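Local coordinates for protein Fc fragment of IgE receptor II (Bos taurus, PDB 6PWS) that binds a methyl mannoside through calcium in its C-type lectin domain, and is the low-affinity IgE receptor CD23, probably acting as a glycan-binding receptor, at residues Glu25-Ala33 / Asn61-Leu72; Ala36-Ser46 / His124-Ala132. All coordinates share one frame; numbering follows the deposited sequence. Where two conformers were deposited one is given.

Overall arrangement
Both contacts lie within the C-type lectin domain, their centres about 10 Å apart. Along the chain the segments alternate: 25-33, 36-46, 61-72 and then 124-132. The two contacts share helix 30-39, whose first turn serves contact 1 and whose last turn serves contact 2. They also reach the same sheet, in which strands 65-67 and 123-131 are parallel neighbours. They touch directly where Gly68 N meets Val45 O and Gly26 N meets His124 O, both probable hydrogen bonds. Contact 2 fastens the helix end to strand 123-131 by a disulfide. Contact 1 leads from the helix start toward the calcium bound by Asp71; the sugar is held at the second calcium.

Contact 1. Residues Glu25-Ala33 / Asn61-Leu72; sequences EGAKKWIQA and NWRGSWIGLRDL. With CA (calcium ion), chain C.
Trp30 and Trp66 each spend the indole N-H on a backbone carbonyl across the contact. Trp66 NE1 donates to Lys28 O at 2.8 Å, with the acceptor in the plane of its ring. Trp30 NE1 donates to Ile67 O at 2.9 Å, almost in line with the carbonyl. The edge of Trp30 meets the face of Trp66, offset, with the ring planes at 84°. Trp30 CA lies over the five-membered ring of Trp66, a CH-pi contact. Trp30 CG is anti to the backbone N (chi1 -175°), which carries the six-membered ring to the aliphatic chain of Arg70 and to Leu72 CD1. Gln32 OE1 takes the backbone N-H of Lys29, the N-cap residue, on a lone pair. Glu25 OE2 and Arg63 NH2 stay 4.1 Å apart, beyond a salt bridge. A water links them: it donates to Glu25 OE2 and accepts from Asn61 ND2 and Arg63 NH2. Asn61 OD1 accepts from Arg63 N in an Asx turn. Asp71 binds a calcium ion through both carboxylate oxygens, with Glu75, Asp98, Asn104, the backbone O of Glu103 and a water. In this C-type lectin domain the contact packs the first helix, 30-39, on strand 65-67, beside strands 105-108 and 123-131.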
loop_
_atom_site.group_PDB
_atom_site.type_symbol
_atom_site.label_atom_id
_atom_site.label_comp_id
_atom_site.label_asym_id
_atom_site.label_seq_id
_atom_site.Cartn_x
_atom_site.Cartn_y
_atom_site.Cartn_z
ATOM N N GLU A 25 -5.172 10.762 -2.520
ATOM C CA GLU A 25 -6.364 11.077 -1.755
ATOM C C GLU A 25 -7.545 11.084 -2.708
ATOM O O GLU A 25 -7.441 11.556 -3.846
ATOM C CB GLU A 25 -6.220 12.440 -1.062
ATOM C CG GLU A 25 -7.137 12.658 0.125
ATOM C CD GLU A 25 -8.571 12.967 -0.240
ATOM O OE1 GLU A 25 -8.797 13.730 -1.210
ATOM O OE2 GLU A 25 -9.474 12.456 0.473
ATOM N N GLY A 26 -8.678 10.594 -2.210
ATOM C CA GLY A 26 -9.911 10.510 -2.966
ATOM C C GLY A 26 -10.407 9.079 -2.994
ATOM O O GLY A 26 -9.616 8.147 -3.153
ATOM N N ALA A 27 -11.717 8.895 -2.863
ATOM C CA ALA A 27 -12.304 7.583 -2.636
ATOM C C ALA A 27 -12.058 6.655 -3.817
ATOM O O ALA A 27 -12.436 6.964 -4.950
ATOM C CB ALA A 27 -13.805 7.741 -2.393
ATOM N N LYS A 28 -11.469 5.487 -3.533
ATOM C CA LYS A 28 -11.174 4.488 -4.549
ATOM C C LYS A 28 -11.251 3.092 -3.951
ATOM O O LYS A 28 -10.789 2.869 -2.831
ATOM C CB LYS A 28 -9.782 4.695 -5.144
ATOM C CG LYS A 28 -9.691 5.998 -5.924
ATOM C CD LYS A 28 -8.444 6.105 -6.769
ATOM C CE LYS A 28 -8.287 7.481 -7.370
ATOM N NZ LYS A 28 -9.352 7.809 -8.351
ATOM N N LYS A 29 -11.813 2.161 -4.722
ATOM C CA LYS A 29 -11.686 0.737 -4.446
ATOM C C LYS A 29 -10.250 0.309 -4.755
ATOM O O LYS A 29 -9.500 1.021 -5.421
ATOM C CB LYS A 29 -12.677 -0.039 -5.313
ATOM C CG LYS A 29 -14.126 0.368 -5.102
ATOM C CD LYS A 29 -15.078 -0.391 -6.013
ATOM C CE LYS A 29 -16.516 0.069 -5.821
ATOM N NZ LYS A 29 -17.459 -0.660 -6.699
ATOM N N TRP A 30 -9.846 -0.882 -4.293
ATOM C CA TRP A 30 -8.439 -1.272 -4.442
ATOM C C TRP A 30 -8.006 -1.277 -5.913
ATOM O O TRP A 30 -6.945 -0.748 -6.255
ATOM C CB TRP A 30 -8.170 -2.625 -3.787
ATOM C CG TRP A 30 -6.723 -3.035 -3.786
ATOM C CD1 TRP A 30 -5.780 -2.690 -2.863
ATOM C CD2 TRP A 30 -6.048 -3.875 -4.742
ATOM N NE1 TRP A 30 -4.577 -3.263 -3.167
ATOM C CE2 TRP A 30 -4.706 -3.990 -4.320
ATOM C CE3 TRP A 30 -6.445 -4.553 -5.904
ATOM C CZ2 TRP A 30 -3.767 -4.753 -5.008
ATOM C CZ3 TRP A 30 -5.506 -5.306 -6.588
ATOM C CH2 TRP A 30 -4.183 -5.401 -6.134
ATOM N N ILE A 31 -8.820 -1.856 -6.808
ATOM C CA ILE A 31 -8.434 -1.929 -8.217
ATOM C C ILE A 31 -8.356 -0.532 -8.825
ATOM O O ILE A 31 -7.501 -0.256 -9.678
ATOM C CB ILE A 31 -9.393 -2.846 -8.999
ATOM C CG1 ILE A 31 -8.971 -2.933 -10.469
ATOM C CG2 ILE A 31 -10.838 -2.337 -8.916
ATOM C CD1 ILE A 31 -9.677 -4.020 -11.254
ATOM N N GLN A 32 -9.245 0.371 -8.408
ATOM C CA GLN A 32 -9.179 1.743 -8.891
ATOM C C GLN A 32 -7.894 2.418 -8.433
ATOM O O GLN A 32 -7.274 3.181 -9.185
ATOM C CB GLN A 32 -10.394 2.535 -8.414
ATOM C CG GLN A 32 -11.719 2.095 -9.016
ATOM C CD GLN A 32 -12.903 2.834 -8.421
ATOM O OE1 GLN A 32 -13.014 2.981 -7.208
ATOM N NE2 GLN A 32 -13.799 3.306 -9.277
ATOM N N ALA A 33 -7.471 2.136 -7.200
ATOM C CA ALA A 33 -6.212 2.672 -6.699
ATOM C C ALA A 33 -5.024 2.078 -7.454
ATOM O O ALA A 33 -4.052 2.787 -7.742
ATOM C CB ALA A 33 -6.110 2.436 -5.189
ATOM N N ASN A 61 -2.847 8.286 6.060
ATOM C CA ASN A 61 -4.177 8.856 6.192
ATOM C C ASN A 61 -4.903 8.197 7.365
ATOM O O ASN A 61 -4.978 6.967 7.443
ATOM C CB ASN A 61 -4.924 8.624 4.872
ATOM C CG ASN A 61 -6.229 9.387 4.784
ATOM O OD1 ASN A 61 -7.050 9.345 5.703
ATOM N ND2 ASN A 61 -6.440 10.072 3.663
ATOM N N TRP A 62 -5.422 9.008 8.293
ATOM C CA TRP A 62 -6.032 8.479 9.509
ATOM C C TRP A 62 -7.337 7.741 9.253
ATOM O O TRP A 62 -7.806 7.032 10.157
ATOM C CB TRP A 62 -6.205 9.585 10.549
ATOM C CG TRP A 62 -4.884 10.108 11.060
ATOM C CD1 TRP A 62 -3.646 9.601 10.802
ATOM C CD2 TRP A 62 -4.679 11.244 11.910
ATOM N NE1 TRP A 62 -2.685 10.340 11.433
ATOM C CE2 TRP A 62 -3.288 11.357 12.129
ATOM C CE3 TRP A 62 -5.536 12.196 12.485
ATOM C CZ2 TRP A 62 -2.733 12.380 12.905
ATOM C CZ3 TRP A 62 -4.986 13.217 13.239
ATOM C CH2 TRP A 62 -3.598 13.300 13.442
ATOM N N ARG A 63 -7.932 7.880 8.063
ATOM C CA ARG A 63 -9.121 7.119 7.705
ATOM C C ARG A 63 -8.797 5.809 6.980
ATOM O O ARG A 63 -9.722 5.059 6.645
ATOM C CB ARG A 63 -10.091 7.974 6.886
ATOM C CG ARG A 63 -10.761 9.054 7.705
ATOM C CD ARG A 63 -11.873 9.779 6.941
ATOM N NE ARG A 63 -11.349 10.591 5.849
ATOM C CZ ARG A 63 -12.095 11.152 4.899
ATOM N NH1 ARG A 63 -13.416 10.998 4.900
ATOM N NH2 ARG A 63 -11.515 11.877 3.955
ATOM N N GLY A 64 -7.524 5.507 6.753
ATOM C CA GLY A 64 -7.115 4.263 6.118
ATOM C C GLY A 64 -6.714 4.467 4.667
ATOM O O GLY A 64 -7.164 5.401 3.997
ATOM N N SER A 65 -5.855 3.572 4.163
ATOM C CA SER A 65 -5.332 3.739 2.814
ATOM C C SER A 65 -4.894 2.407 2.204
ATOM O O SER A 65 -4.349 1.543 2.889
ATOM C CB SER A 65 -4.165 4.734 2.786
ATOM O OG SER A 65 -3.113 4.385 3.676
ATOM N N TRP A 66 -5.093 2.267 0.898
ATOM C CA TRP A 66 -4.680 1.045 0.221
ATOM C C TRP A 66 -3.161 0.971 0.045
ATOM O O TRP A 66 -2.496 1.977 -0.233
ATOM C CB TRP A 66 -5.307 0.972 -1.165
ATOM C CG TRP A 66 -6.784 0.757 -1.197
ATOM C CD1 TRP A 66 -7.705 1.578 -1.766
ATOM C CD2 TRP A 66 -7.514 -0.359 -0.668
ATOM N NE1 TRP A 66 -8.968 1.047 -1.634
ATOM C CE2 TRP A 66 -8.875 -0.147 -0.967
ATOM C CE3 TRP A 66 -7.149 -1.509 0.045
ATOM C CZ2 TRP A 66 -9.871 -1.052 -0.595
ATOM C CZ3 TRP A 66 -8.141 -2.403 0.424
ATOM C CH2 TRP A 66 -9.486 -2.170 0.097
ATOM N N ILE A 67 -2.639 -0.258 0.149
ATOM C CA ILE A 67 -1.264 -0.578 -0.206
ATOM C C ILE A 67 -1.255 -1.693 -1.266
ATOM O O ILE A 67 -2.281 -2.283 -1.606
ATOM C CB ILE A 67 -0.395 -0.930 1.026
ATOM C CG1 ILE A 67 -0.824 -2.245 1.686
ATOM C CG2 ILE A 67 -0.408 0.231 2.021
ATOM C CD1 ILE A 67 0.154 -2.723 2.767
ATOM N N GLY A 68 -0.061 -1.977 -1.788
ATOM C CA GLY A 68 0.109 -2.879 -2.910
ATOM C C GLY A 68 0.298 -4.336 -2.528
ATOM O O GLY A 68 1.264 -4.981 -2.950
ATOM N N LEU A 69 -0.650 -4.882 -1.765
ATOM C CA LEU A 69 -0.567 -6.234 -1.220
ATOM C C LEU A 69 -1.953 -6.860 -1.324
ATOM O O LEU A 69 -2.947 -6.211 -0.974
ATOM C CB LEU A 69 -0.073 -6.173 0.236
ATOM C CG LEU A 69 0.258 -7.502 0.915
ATOM C CD1 LEU A 69 1.423 -8.208 0.234
ATOM C CD2 LEU A 69 0.574 -7.249 2.393
ATOM N N ARG A 70 -2.034 -8.096 -1.830
ATOM C CA ARG A 70 -3.320 -8.741 -2.068
ATOM C C ARG A 70 -3.131 -10.252 -2.086
ATOM O O ARG A 70 -2.044 -10.744 -2.388
ATOM C CB ARG A 70 -3.957 -8.258 -3.387
ATOM C CG ARG A 70 -3.384 -8.836 -4.682
ATOM C CD ARG A 70 -1.939 -8.429 -5.021
ATOM N NE ARG A 70 -1.546 -9.002 -6.315
ATOM C CZ ARG A 70 -0.368 -8.829 -6.928
ATOM N NH1 ARG A 70 0.571 -8.075 -6.361
ATOM N NH2 ARG A 70 -0.125 -9.422 -8.098
ATOM N N ASP A 71 -4.221 -10.982 -1.794
ATOM C CA ASP A 71 -4.267 -12.437 -1.937
ATOM C C ASP A 71 -5.426 -12.872 -2.834
ATOM O O ASP A 71 -6.013 -13.937 -2.641
ATOM C CB ASP A 71 -4.276 -13.207 -0.613
ATOM C CG ASP A 71 -5.579 -13.113 0.174
ATOM O OD1 ASP A 71 -6.344 -12.148 0.014
ATOM O OD2 ASP A 71 -5.818 -14.028 1.004
ATOM N N LEU A 72 -5.732 -12.064 -3.843
ATOM C CA LEU A 72 -6.794 -12.385 -4.793
ATOM C C LEU A 72 -6.582 -13.716 -5.519
ATOM O O LEU A 72 -7.544 -14.462 -5.738
ATOM C CB LEU A 72 -6.928 -11.256 -5.816
ATOM C CG LEU A 72 -7.671 -10.022 -5.310
ATOM C CD1 LEU A 72 -7.345 -8.788 -6.137
ATOM C CD2 LEU A 72 -9.171 -10.303 -5.312
HETATM CA CA CA C . -8.062 -13.206 1.633
HETATM O O HOH W 1 -8.827 11.800 3.071
HETATM O O HOH W 2 -6.990 -12.732 3.687
#

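Contact 2. Residues Ala36-Ser46 / His124-Ala132; sequences ACENLHGRLVS and HGWVCDRLA
Cys37 and Cys128 are joined by a disulfide (SG to SG 2.1 Å, chi3 -82°) that ties the last turns of helix 30-39 to strand 123-131. Beside it, the Trp126 ring packs against helix 30-39. Ala36 CB sits over one face of its six-membered ring, toward the rim, 3.9 Å from Trp126 CH2. Leu40 CD1 comes to the ring edge, and Cys37 SG approaches obliquely. Trp126 NE1 donates a hydrogen bond to Gly26 O. The helix ends in a Schellman motif with His41 as C-prime residue. A bend at chi3 (55°) in the Arg130 chain brings NH1 to His41 O, to which it donates at 2.8 Å, with the oxygen in the guanidinium plane. Beyond the helix the chain forms the short strand 43-44, antiparallel to strand 123-131. This belongs to the C-type lectin fold, in which the helix-to-strand disulfide is a hallmark. Arg43 and Asp129 are a hydrogen-bonded pair; Leu44 and Cys128 are a non-hydrogen-bonded pair. Val45 and Val127 lie side by side and point the same way, CG1 of Val45 being 3.8 Å from CB of Val127. The Asp129 side chain crosses Val45 at about a right angle. Its OD2 accepts from Ser46 N at 2.9 Å, from above the carboxylate plane, and makes a salt bridge with Lys19. A water donates to Leu44 O and Asp129 OD1 and accepts from Ser46 OG, which itself accepts from Asp82 N.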
loop_
_atom_site.group_PDB
_atom_site.type_symbol
_atom_site.label_atom_id
_atom_site.label_comp_id
_atom_site.label_asym_id
_atom_site.label_seq_id
_atom_site.Cartn_x
_atom_site.Cartn_y
_atom_site.Cartn_z
ATOM N N ALA A 36 -4.948 4.081 -10.545
ATOM C CA ALA A 36 -4.592 5.468 -10.266
ATOM C C ALA A 36 -3.086 5.608 -10.099
ATOM O O ALA A 36 -2.478 6.563 -10.598
ATOM C CB ALA A 36 -5.326 5.962 -9.017
ATOM N N CYS A 37 -2.456 4.654 -9.406
ATOM C CA CYS A 37 -1.004 4.680 -9.288
ATOM C C CYS A 37 -0.333 4.492 -10.645
ATOM O O CYS A 37 0.631 5.194 -10.968
ATOM C CB CYS A 37 -0.512 3.621 -8.303
ATOM S SG CYS A 37 -0.917 3.966 -6.566
ATOM N N GLU A 38 -0.836 3.557 -11.459
ATOM C CA GLU A 38 -0.246 3.344 -12.782
ATOM C C GLU A 38 -0.398 4.569 -13.674
ATOM O O GLU A 38 0.482 4.846 -14.494
ATOM C CB GLU A 38 -0.852 2.111 -13.453
ATOM C CG GLU A 38 -0.431 0.823 -12.776
ATOM C CD GLU A 38 -1.015 -0.410 -13.426
ATOM O OE1 GLU A 38 -1.661 -0.283 -14.488
ATOM O OE2 GLU A 38 -0.821 -1.520 -12.884
ATOM N N ASN A 39 -1.500 5.308 -13.540
ATOM C CA ASN A 39 -1.680 6.528 -14.323
ATOM C C ASN A 39 -0.611 7.560 -14.003
ATOM O O ASN A 39 -0.277 8.397 -14.855
ATOM C CB ASN A 39 -3.068 7.095 -14.035
ATOM C CG ASN A 39 -3.318 8.384 -14.746
ATOM O OD1 ASN A 39 -3.391 8.420 -15.972
ATOM N ND2 ASN A 39 -3.470 9.464 -13.981
ATOM N N LEU A 40 -0.082 7.517 -12.781
ATOM C CA LEU A 40 1.010 8.363 -12.323
ATOM C C LEU A 40 2.365 7.690 -12.495
ATOM O O LEU A 40 3.366 8.189 -11.971
ATOM C CB LEU A 40 0.787 8.765 -10.863
ATOM C CG LEU A 40 -0.551 9.457 -10.581
ATOM C CD1 LEU A 40 -0.772 9.618 -9.086
ATOM C CD2 LEU A 40 -0.613 10.801 -11.286
ATOM N N HIS A 41 2.400 6.568 -13.217
ATOM C CA HIS A 41 3.611 5.806 -13.550
ATOM C C HIS A 41 4.306 5.247 -12.316
ATOM O O HIS A 41 5.536 5.147 -12.246
ATOM C CB HIS A 41 4.564 6.549 -14.477
ATOM C CG HIS A 41 4.110 6.546 -15.901
ATOM N ND1 HIS A 41 4.008 7.701 -16.638
ATOM C CD2 HIS A 41 3.704 5.541 -16.715
ATOM C CE1 HIS A 41 3.565 7.411 -17.850
ATOM N NE2 HIS A 41 3.372 6.106 -17.922
ATOM N N GLY A 42 3.496 4.807 -11.359
ATOM C CA GLY A 42 3.962 4.031 -10.230
ATOM C C GLY A 42 3.075 2.821 -10.008
ATOM O O GLY A 42 2.287 2.448 -10.884
ATOM N N ARG A 43 3.201 2.205 -8.832
ATOM C CA ARG A 43 2.343 1.099 -8.432
ATOM C C ARG A 43 1.972 1.301 -6.969
ATOM O O ARG A 43 2.685 1.970 -6.220
ATOM C CB ARG A 43 3.041 -0.266 -8.568
ATOM C CG ARG A 43 3.501 -0.649 -9.974
ATOM C CD ARG A 43 3.741 -2.144 -10.048
ATOM N NE ARG A 43 4.302 -2.595 -11.317
ATOM C CZ ARG A 43 5.602 -2.689 -11.582
ATOM N NH1 ARG A 43 6.511 -2.358 -10.669
ATOM N NH2 ARG A 43 5.988 -3.121 -12.772
ATOM N N LEU A 44 0.875 0.687 -6.532
ATOM C CA LEU A 44 0.568 0.679 -5.104
ATOM C C LEU A 44 1.788 0.187 -4.329
ATOM O O LEU A 44 2.493 -0.740 -4.753
ATOM C CB LEU A 44 -0.650 -0.207 -4.833
ATOM C CG LEU A 44 -2.013 0.413 -5.173
ATOM C CD1 LEU A 44 -3.083 -0.681 -5.198
ATOM C CD2 LEU A 44 -2.376 1.496 -4.163
ATOM N N VAL A 45 2.006 0.811 -3.163
ATOM C CA VAL A 45 3.270 0.700 -2.439
ATOM C C VAL A 45 3.550 -0.716 -1.951
ATOM O O VAL A 45 2.664 -1.437 -1.468
ATOM C CB VAL A 45 3.289 1.710 -1.266
ATOM C CG1 VAL A 45 2.216 1.394 -0.214
ATOM C CG2 VAL A 45 4.654 1.805 -0.600
ATOM N N SER A 46 4.834 -1.082 -2.016
ATOM C CA SER A 46 5.342 -2.326 -1.457
ATOM C C SER A 46 6.315 -2.011 -0.321
ATOM O O SER A 46 7.125 -1.089 -0.438
ATOM C CB SER A 46 6.068 -3.141 -2.533
ATOM O OG SER A 46 5.241 -3.424 -3.654
ATOM N N HIS A 124 -10.326 6.488 1.334
ATOM C CA HIS A 124 -10.015 7.867 0.974
ATOM C C HIS A 124 -8.544 8.107 0.720
ATOM O O HIS A 124 -8.176 9.198 0.270
ATOM C CB HIS A 124 -10.468 8.808 2.094
ATOM C CG HIS A 124 -11.922 8.721 2.353
ATOM N ND1 HIS A 124 -12.849 9.365 1.564
ATOM C CD2 HIS A 124 -12.624 7.992 3.249
ATOM C CE1 HIS A 124 -14.062 9.067 1.992
ATOM N NE2 HIS A 124 -13.953 8.233 3.011
ATOM N N GLY A 125 -7.698 7.128 1.026
ATOM C CA GLY A 125 -6.282 7.237 0.776
ATOM C C GLY A 125 -5.754 6.004 0.070
ATOM O O GLY A 125 -6.336 4.920 0.119
ATOM N N TRP A 126 -4.607 6.194 -0.566
ATOM C CA TRP A 126 -3.931 5.117 -1.284
ATOM C C TRP A 126 -2.505 5.607 -1.488
ATOM O O TRP A 126 -2.293 6.816 -1.630
ATOM C CB TRP A 126 -4.665 4.746 -2.604
ATOM C CG TRP A 126 -5.328 5.929 -3.302
ATOM C CD1 TRP A 126 -6.560 6.473 -3.013
ATOM C CD2 TRP A 126 -4.778 6.729 -4.358
ATOM N NE1 TRP A 126 -6.787 7.568 -3.805
ATOM C CE2 TRP A 126 -5.717 7.736 -4.647
ATOM C CE3 TRP A 126 -3.585 6.683 -5.096
ATOM C CZ2 TRP A 126 -5.500 8.691 -5.627
ATOM C CZ3 TRP A 126 -3.374 7.634 -6.069
ATOM C CH2 TRP A 126 -4.326 8.620 -6.330
ATOM N N VAL A 127 -1.529 4.705 -1.421
ATOM C CA VAL A 127 -0.127 5.100 -1.483
ATOM C C VAL A 127 0.535 4.362 -2.636
ATOM O O VAL A 127 0.408 3.139 -2.738
ATOM C CB VAL A 127 0.611 4.809 -0.160
ATOM C CG1 VAL A 127 2.045 5.291 -0.240
ATOM C CG2 VAL A 127 -0.124 5.443 1.026
ATOM N N CYS A 128 1.247 5.107 -3.486
ATOM C CA CYS A 128 2.009 4.546 -4.587
ATOM C C CYS A 128 3.501 4.678 -4.312
ATOM O O CYS A 128 3.937 5.564 -3.563
ATOM C CB CYS A 128 1.746 5.282 -5.912
ATOM S SG CYS A 128 0.038 5.759 -6.255
ATOM N N ASP A 129 4.293 3.849 -4.992
ATOM C CA ASP A 129 5.737 4.030 -4.991
ATOM C C ASP A 129 6.315 3.872 -6.392
ATOM O O ASP A 129 5.656 3.425 -7.343
ATOM C CB ASP A 129 6.467 3.170 -3.931
ATOM C CG ASP A 129 6.453 1.667 -4.205
ATOM O OD1 ASP A 129 6.314 1.260 -5.368
ATOM O OD2 ASP A 129 6.604 0.904 -3.213
ATOM N N ARG A 130 7.569 4.313 -6.484
ATOM C CA ARG A 130 8.434 4.240 -7.642
ATOM C C ARG A 130 9.861 4.218 -7.117
ATOM O O ARG A 130 10.136 4.650 -5.993
ATOM C CB ARG A 130 8.353 5.507 -8.498
ATOM C CG ARG A 130 7.220 5.562 -9.478
ATOM C CD ARG A 130 7.128 6.938 -10.143
ATOM N NE ARG A 130 8.364 7.380 -10.796
ATOM C CZ ARG A 130 8.692 7.146 -12.068
ATOM N NH1 ARG A 130 7.891 6.444 -12.861
ATOM N NH2 ARG A 130 9.837 7.620 -12.554
ATOM N N LEU A 131 10.789 3.742 -7.937
ATOM C CA LEU A 131 12.195 3.908 -7.612
ATOM C C LEU A 131 12.613 5.349 -7.881
ATOM O O LEU A 131 12.167 5.974 -8.846
ATOM C CB LEU A 131 13.058 2.978 -8.457
ATOM C CG LEU A 131 12.704 1.496 -8.348
ATOM C CD1 LEU A 131 13.641 0.671 -9.222
ATOM C CD2 LEU A 131 12.741 1.021 -6.906
ATOM N N ALA A 132 13.464 5.886 -7.018
ATOM C CA ALA A 132 13.998 7.215 -7.264
ATOM C C ALA A 132 14.952 7.168 -8.456
ATOM O O ALA A 132 15.601 6.151 -8.723
ATOM C CB ALA A 132 14.727 7.721 -6.027
HETATM O O HOH W 3 5.141 -1.236 -5.406
#